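Local coordinates for transcriptional regulator, IclR family (PDB 5TJJ), which probably binds DNA as a transcription factor, pairing a helix-turn-helix domain with a C-terminal domain of GAF-like fold, at residues Gly143-Arg148 with Ala194-Glu199; Ile204-Val209 with Ser223-Thr228. One frame throughout, in Å; residues are numbered along the deposited sequence.

Interaction 1 (Gly143-Arg148 with Ala194-Glu199); sequences GAAFGR and AVSHGE
The guanidinium of Arg-148 presents its edge to the carboxylate of Glu-199 and to the carbonyl of Val-195, while the backbone atoms Ala-144 O and Ala-145 N, a few residues earlier in the chain, lie over one face, offset toward the rim. Arginine and glutamate reach tip to tip, their planes nearly coplanar at 28°, in an end-on salt bridge with one nitrogen to each oxygen. Arg-148 NH1 lies 2.7 Å from Glu-199 OE1, an almost straight bond in the guanidinium plane that uses the syn lone pair. Arg-148 NH2 is 3.0 Å from Glu-199 OE2, more tilted, and it also donates to Val-195 O at 3.0 Å, standing above that carbonyl plane. A bend at chi3 (-86°) turns NE off the line of the arginine chain, and NE passes Ala-194 CB at 4.2 Å. An alanine in place of Arg-148 would probably leave the carboxylate of the buried Glu-199 without its mate across the contact and Val-195 O without this side-chain donor. Beside the ion pair the packing is small: Ala-145 CB meets Ala-194 CB at 3.9 Å, and Ala-144 CB sits 3.6 Å from Ser-196 OG. That hydroxyl also accepts a weak hydrogen bond from Ala-145 N near the start of the helix. The helical piece of segment 143-148, part of helix 144-151, runs roughly antiparallel to strand 194-197, the two short axes approaching to 6.7 Å. Helix 178-191 packs on Arg-148 through Tyr-181, Leu-184 and Val-188, and on strand 204-212, the next strand of the sheet, Ala-206 and Ala-208 also touch Ala-145.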
ATOM      1  N   GLY A 143      20.224 -21.699 -11.725  1.00 44.04           N
ATOM      2  CA  GLY A 143      19.764 -23.073 -11.539  1.00 43.19           C
ATOM      3  C   GLY A 143      18.315 -23.281 -11.943  1.00 42.02           C
ATOM      4  O   GLY A 143      17.402 -22.662 -11.381  1.00 41.21           O
ATOM      5  N   ALA A 144      18.103 -24.126 -12.946  1.00 42.48           N
ATOM      6  CA  ALA A 144      16.776 -24.690 -13.255  1.00 43.26           C
ATOM      7  C   ALA A 144      15.767 -23.616 -13.746  1.00 42.39           C
ATOM      8  O   ALA A 144      16.173 -22.493 -14.069  1.00 43.77           O
ATOM      9  CB  ALA A 144      16.245 -25.477 -12.042  1.00 43.34           C
ATOM     10  N   ALA A 145      14.477 -23.958 -13.810  1.00 40.80           N
ATOM     11  CA  ALA A 145      13.454 -23.067 -14.365  1.00 39.52           C
ATOM     12  C   ALA A 145      13.398 -21.693 -13.703  1.00 39.45           C
ATOM     13  O   ALA A 145      13.321 -20.652 -14.396  1.00 37.82           O
ATOM     14  CB  ALA A 145      12.081 -23.727 -14.316  1.00 38.97           C
ATOM     15  N   PHE A 146      13.446 -21.689 -12.375  1.00 39.94           N
ATOM     16  CA  PHE A 146      13.341 -20.437 -11.636  1.00 42.25           C
ATOM     17  C   PHE A 146      14.561 -19.524 -11.789  1.00 42.76           C
ATOM     18  O   PHE A 146      14.397 -18.297 -11.769  1.00 43.54           O
ATOM     19  CB  PHE A 146      12.963 -20.632 -10.158  1.00 44.18           C
ATOM     20  CG  PHE A 146      13.893 -21.489  -9.387  1.00 46.34           C
ATOM     21  CD1 PHE A 146      15.101 -20.990  -8.927  1.00 49.23           C
ATOM     22  CD2 PHE A 146      13.550 -22.806  -9.087  1.00 49.86           C
ATOM     23  CE1 PHE A 146      15.968 -21.796  -8.199  1.00 50.19           C
ATOM     24  CE2 PHE A 146      14.410 -23.608  -8.355  1.00 51.46           C
ATOM     25  CZ  PHE A 146      15.613 -23.097  -7.901  1.00 50.28           C
ATOM     26  N   GLY A 147      15.753 -20.112 -11.923  1.00 41.80           N
ATOM     27  CA  GLY A 147      16.957 -19.368 -12.228  1.00 42.23           C
ATOM     28  C   GLY A 147      16.831 -18.598 -13.544  1.00 43.03           C
ATOM     29  O   GLY A 147      16.995 -17.376 -13.594  1.00 42.83           O
ATOM     30  N   ARG A 148      16.493 -19.323 -14.602  1.00 43.30           N
ATOM     31  CA  ARG A 148      16.255 -18.722 -15.907  1.00 43.61           C
ATOM     32  C   ARG A 148      15.197 -17.600 -15.931  1.00 43.03           C
ATOM     33  O   ARG A 148      15.269 -16.706 -16.788  1.00 44.11           O
ATOM     34  CB  ARG A 148      15.815 -19.805 -16.890  1.00 44.67           C
ATOM     35  CG  ARG A 148      16.903 -20.787 -17.250  1.00 44.56           C
ATOM     36  CD  ARG A 148      16.597 -21.482 -18.565  1.00 46.14           C
ATOM     37  NE  ARG A 148      15.745 -22.642 -18.371  1.00 46.45           N
ATOM     38  CZ  ARG A 148      16.142 -23.798 -17.858  1.00 46.59           C
ATOM     39  NH1 ARG A 148      17.409 -23.992 -17.487  1.00 47.37           N
ATOM     40  NH2 ARG A 148      15.260 -24.771 -17.734  1.00 48.04           N
ATOM     41  N   ALA A 194       9.478 -20.690 -17.856  1.00 33.31           N
ATOM     42  CA  ALA A 194      10.565 -21.691 -18.085  1.00 34.33           C
ATOM     43  C   ALA A 194      10.159 -23.046 -17.582  1.00 34.12           C
ATOM     44  O   ALA A 194       9.296 -23.139 -16.732  1.00 34.67           O
ATOM     45  CB  ALA A 194      11.867 -21.281 -17.408  1.00 34.51           C
ATOM     46  N   VAL A 195      10.766 -24.093 -18.123  1.00 35.72           N
ATOM     47  CA  VAL A 195      10.503 -25.458 -17.698  1.00 36.69           C
ATOM     48  C   VAL A 195      11.839 -26.163 -17.606  1.00 38.07           C
ATOM     49  O   VAL A 195      12.657 -26.022 -18.483  1.00 39.62           O
ATOM     50  CB  VAL A 195       9.582 -26.210 -18.681  1.00 39.10           C
ATOM     51  CG1 VAL A 195       9.320 -27.646 -18.225  1.00 39.87           C
ATOM     52  CG2 VAL A 195       8.260 -25.471 -18.844  1.00 39.89           C
ATOM     53  N   SER A 196      12.051 -26.923 -16.544  1.00 38.33           N
ATOM     54  CA  SER A 196      13.258 -27.701 -16.386  1.00 40.44           C
ATOM     55  C   SER A 196      12.861 -29.097 -15.967  1.00 41.85           C
ATOM     56  O   SER A 196      11.888 -29.260 -15.224  1.00 40.84           O
ATOM     57  CB  SER A 196      14.184 -27.063 -15.348  1.00 41.01           C
ATOM     58  OG  SER A 196      13.660 -27.103 -14.036  1.00 42.37           O
ATOM     59  N   HIS A 197      13.602 -30.093 -16.458  1.00 44.56           N
ATOM     60  CA  HIS A 197      13.357 -31.515 -16.163  1.00 44.72           C
ATOM     61  C   HIS A 197      14.622 -32.136 -15.587  1.00 45.01           C
ATOM     62  O   HIS A 197      15.540 -32.527 -16.302  1.00 45.45           O
ATOM     63  CB  HIS A 197      12.938 -32.290 -17.424  1.00 47.13           C
ATOM     64  CG  HIS A 197      11.647 -31.823 -18.030  1.00 47.15           C
ATOM     65  ND1 HIS A 197      10.444 -31.865 -17.355  1.00 44.86           N
ATOM     66  CD2 HIS A 197      11.374 -31.322 -19.261  1.00 47.32           C
ATOM     67  CE1 HIS A 197       9.490 -31.398 -18.137  1.00 45.38           C
ATOM     68  NE2 HIS A 197      10.026 -31.068 -19.301  1.00 46.76           N
ATOM     69  N   GLY A 198      14.663 -32.219 -14.275  1.00 44.80           N
ATOM     70  CA  GLY A 198      15.765 -32.846 -13.596  1.00 46.48           C
ATOM     71  C   GLY A 198      17.066 -32.092 -13.681  1.00 47.26           C
ATOM     72  O   GLY A 198      18.112 -32.715 -13.694  1.00 50.34           O
ATOM     73  N   GLU A 199      17.013 -30.763 -13.687  1.00 47.19           N
ATOM     74  CA  GLU A 199      18.227 -29.946 -13.801  1.00 49.01           C
ATOM     75  C   GLU A 199      18.911 -29.738 -12.459  1.00 49.61           C
ATOM     76  O   GLU A 199      20.130 -29.702 -12.415  1.00 52.58           O
ATOM     77  CB  GLU A 199      17.949 -28.627 -14.510  1.00 49.42           C
ATOM     78  CG  GLU A 199      17.724 -28.819 -16.010  1.00 51.20           C
ATOM     79  CD  GLU A 199      17.330 -27.537 -16.745  1.00 52.64           C
ATOM     80  OE1 GLU A 199      17.948 -26.465 -16.502  1.00 55.59           O
ATOM     81  OE2 GLU A 199      16.399 -27.594 -17.587  1.00 52.21           O
TER

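Interaction 2 (Ile204-Val209 with Ser223-Thr228); sequences ISAVAV and SCLTMT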
ATOM      1  N   ILE A 204      12.660 -34.563 -10.679  1.00 42.05           N
ATOM      2  CA  ILE A 204      11.838 -33.409 -10.343  1.00 41.26           C
ATOM      3  C   ILE A 204      11.778 -32.406 -11.500  1.00 40.71           C
ATOM      4  O   ILE A 204      12.804 -31.984 -12.020  1.00 38.83           O
ATOM      5  CB  ILE A 204      12.381 -32.704  -9.099  1.00 41.35           C
ATOM      6  CG1 ILE A 204      12.435 -33.671  -7.926  1.00 42.82           C
ATOM      7  CG2 ILE A 204      11.563 -31.444  -8.759  1.00 40.31           C
ATOM      8  CD1 ILE A 204      11.090 -34.116  -7.432  1.00 44.13           C
ATOM      9  N   SER A 205      10.564 -32.035 -11.890  1.00 41.21           N
ATOM     10  CA  SER A 205      10.384 -30.991 -12.888  1.00 42.61           C
ATOM     11  C   SER A 205       9.888 -29.688 -12.261  1.00 41.40           C
ATOM     12  O   SER A 205       9.354 -29.661 -11.159  1.00 41.61           O
ATOM     13  CB  SER A 205       9.443 -31.454 -13.989  1.00 44.17           C
ATOM     14  OG  SER A 205       9.913 -32.679 -14.555  1.00 46.54           O
ATOM     15  N   ALA A 206      10.140 -28.600 -12.976  1.00 41.23           N
ATOM     16  CA  ALA A 206       9.811 -27.238 -12.527  1.00 37.82           C
ATOM     17  C   ALA A 206       9.254 -26.414 -13.683  1.00 35.30           C
ATOM     18  O   ALA A 206       9.728 -26.498 -14.795  1.00 36.01           O
ATOM     19  CB  ALA A 206      11.024 -26.563 -11.915  1.00 36.27           C
ATOM     20  N   VAL A 207       8.224 -25.652 -13.382  1.00 35.05           N
ATOM     21  CA  VAL A 207       7.623 -24.661 -14.251  1.00 34.42           C
ATOM     22  C   VAL A 207       7.636 -23.369 -13.441  1.00 34.00           C
ATOM     23  O   VAL A 207       7.202 -23.364 -12.275  1.00 32.67           O
ATOM     24  CB  VAL A 207       6.173 -25.035 -14.536  1.00 36.02           C
ATOM     25  CG1 VAL A 207       5.542 -24.034 -15.484  1.00 37.74           C
ATOM     26  CG2 VAL A 207       6.098 -26.458 -15.072  1.00 37.39           C
ATOM     27  N   ALA A 208       8.101 -22.285 -14.067  1.00 33.92           N
ATOM     28  CA  ALA A 208       8.339 -21.045 -13.384  1.00 32.82           C
ATOM     29  C   ALA A 208       7.938 -19.841 -14.213  1.00 33.77           C
ATOM     30  O   ALA A 208       8.019 -19.840 -15.424  1.00 34.43           O
ATOM     31  CB  ALA A 208       9.797 -20.952 -13.039  1.00 33.24           C
ATOM     32  N   VAL A 209       7.547 -18.789 -13.530  1.00 34.76           N
ATOM     33  CA  VAL A 209       7.108 -17.574 -14.166  1.00 35.53           C
ATOM     34  C   VAL A 209       7.618 -16.417 -13.340  1.00 33.48           C
ATOM     35  O   VAL A 209       7.592 -16.490 -12.114  1.00 33.18           O
ATOM     36  CB  VAL A 209       5.569 -17.537 -14.241  1.00 37.28           C
ATOM     37  CG1 VAL A 209       5.058 -16.187 -14.770  1.00 38.95           C
ATOM     38  CG2 VAL A 209       5.108 -18.631 -15.158  1.00 37.70           C
ATOM     39  N   SER A 223       6.984 -20.666  -8.832  1.00 38.32           N
ATOM     40  CA  SER A 223       7.369 -21.934  -9.435  1.00 39.30           C
ATOM     41  C   SER A 223       6.544 -23.113  -8.916  1.00 40.40           C
ATOM     42  O   SER A 223       6.056 -23.084  -7.803  1.00 40.50           O
ATOM     43  CB  SER A 223       8.831 -22.161  -9.157  1.00 40.29           C
ATOM     44  OG  SER A 223       9.257 -23.319  -9.827  1.00 46.32           O
ATOM     45  N   CYS A 224       6.399 -24.142  -9.741  1.00 42.00           N
ATOM     46  CA  CYS A 224       5.671 -25.379  -9.391  1.00 43.43           C
ATOM     47  C   CYS A 224       6.625 -26.549  -9.539  1.00 44.11           C
ATOM     48  O   CYS A 224       7.286 -26.688 -10.576  1.00 43.86           O
ATOM     49  CB  CYS A 224       4.497 -25.618 -10.345  1.00 44.15           C
ATOM     50  SG  CYS A 224       2.960 -24.938  -9.749  1.00 47.38           S
ATOM     51  N   LEU A 225       6.675 -27.401  -8.528  1.00 44.42           N
ATOM     52  CA  LEU A 225       7.459 -28.634  -8.590  1.00 45.06           C
ATOM     53  C   LEU A 225       6.533 -29.827  -8.735  1.00 44.53           C
ATOM     54  O   LEU A 225       5.489 -29.884  -8.091  1.00 46.80           O
ATOM     55  CB  LEU A 225       8.349 -28.798  -7.348  1.00 46.12           C
ATOM     56  CG  LEU A 225       9.280 -27.610  -7.043  1.00 45.61           C
ATOM     57  CD1 LEU A 225      10.142 -27.912  -5.825  1.00 47.67           C
ATOM     58  CD2 LEU A 225      10.155 -27.252  -8.234  1.00 44.61           C
ATOM     59  N   THR A 226       6.922 -30.758  -9.594  1.00 42.91           N
ATOM     60  CA  THR A 226       6.284 -32.054  -9.693  1.00 44.69           C
ATOM     61  C   THR A 226       7.318 -33.116 -10.090  1.00 45.12           C
ATOM     62  O   THR A 226       8.451 -32.795 -10.457  1.00 44.62           O
ATOM     63  CB  THR A 226       5.077 -32.031 -10.667  1.00 44.89           C
ATOM     64  OG1 THR A 226       4.381 -33.277 -10.581  1.00 49.66           O
ATOM     65  CG2 THR A 226       5.460 -31.769 -12.129  1.00 43.05           C
HETATM   66  N   MSE A 227       6.908 -34.370 -10.020  1.00 46.57           N
HETATM   67  CA  MSE A 227       7.734 -35.486 -10.440  1.00 48.57           C
HETATM   68  C   MSE A 227       7.657 -35.597 -11.931  1.00 46.64           C
HETATM   69  O   MSE A 227       6.576 -35.576 -12.505  1.00 46.79           O
HETATM   70  CB  MSE A 227       7.231 -36.794  -9.866  1.00 54.22           C
HETATM   71  CG  MSE A 227       7.304 -36.731  -8.347  1.00 59.32           C
HETATM   72 SE   MSE A 227       7.110 -38.528  -7.555  1.00 71.57          SE
HETATM   73  CE  MSE A 227       5.140 -38.787  -7.575  1.00 71.32           C
ATOM     74  N   THR A 228       8.812 -35.718 -12.567  1.00 44.27           N
ATOM     75  CA  THR A 228       8.896 -35.817 -14.021  1.00 43.31           C
ATOM     76  C   THR A 228       8.203 -37.059 -14.541  1.00 44.32           C
ATOM     77  O   THR A 228       7.547 -37.001 -15.560  1.00 43.36           O
ATOM     78  CB  THR A 228      10.358 -35.896 -14.484  1.00 43.11           C
ATOM     79  OG1 THR A 228      11.144 -34.964 -13.746  1.00 42.29           O
ATOM     80  CG2 THR A 228      10.479 -35.584 -15.956  1.00 44.04           C
TER
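Val-207 O is gripped by two donors from the facing strand. Cys-224 N reaches it at 2.8 Å, nearly along the C=O axis, whereas Ser-223 OG, 3.2 Å from Val-207 O, comes from well above the carbonyl plane; with OG anti to the backbone N (chi1 -175°), the hydroxyl is carried across to Val-207 O. Val-207 N returns a bond to Cys-224 O, completing one antiparallel hydrogen-bonded pair. Ser-205 and Thr-226 form the next, and there Ser-205 N lies 2.7 Å from Thr-226 O. Ala-206 and Leu-225 make the non-hydrogen-bonded pair between them, where Leu-225 CD2 touches Ala-206 CB at 3.8 Å. Near the end of the paired region a side-chain bond is added: Ser-205 OG and Thr-228 OG1 are 2.7 Å apart and hydrogen-bonded, and His-197 ND1 bonds to the same serine oxygen, two partners that probably hold the hydroxyl in place. Ala-206 and Ala-208 face helix 144-151, and Val-207, on the other face of the sheet, packs against Val-240 and Leu-243 of helix 233-253. The arrangement is a regular antiparallel beta hairpin within a six-stranded antiparallel sheet flanked by helices, as expected of the GAF-like C-terminal domain of IclR regulators.

Overall arrangement
Followed from the N terminus, the chain meets interaction 1 first: segment 143-148 is joined to segment 194-199 across 45 intervening residues, 26 of them helical and none in a strand. Interaction 2 then closes the much shorter hairpin of strands 204-212 and 218-227. The two closures are in series, neither nested nor crossed, yet their centres lie only about 8 Å apart. They meet where 194-197, an outermost strand of the six-stranded sheet within this chain, pairs with 204-212 and Ser-196 O probably accepts a hydrogen bond from Ala-206 N. Helix, edge strand and hairpin are thereby tied together inside the C-terminal domain.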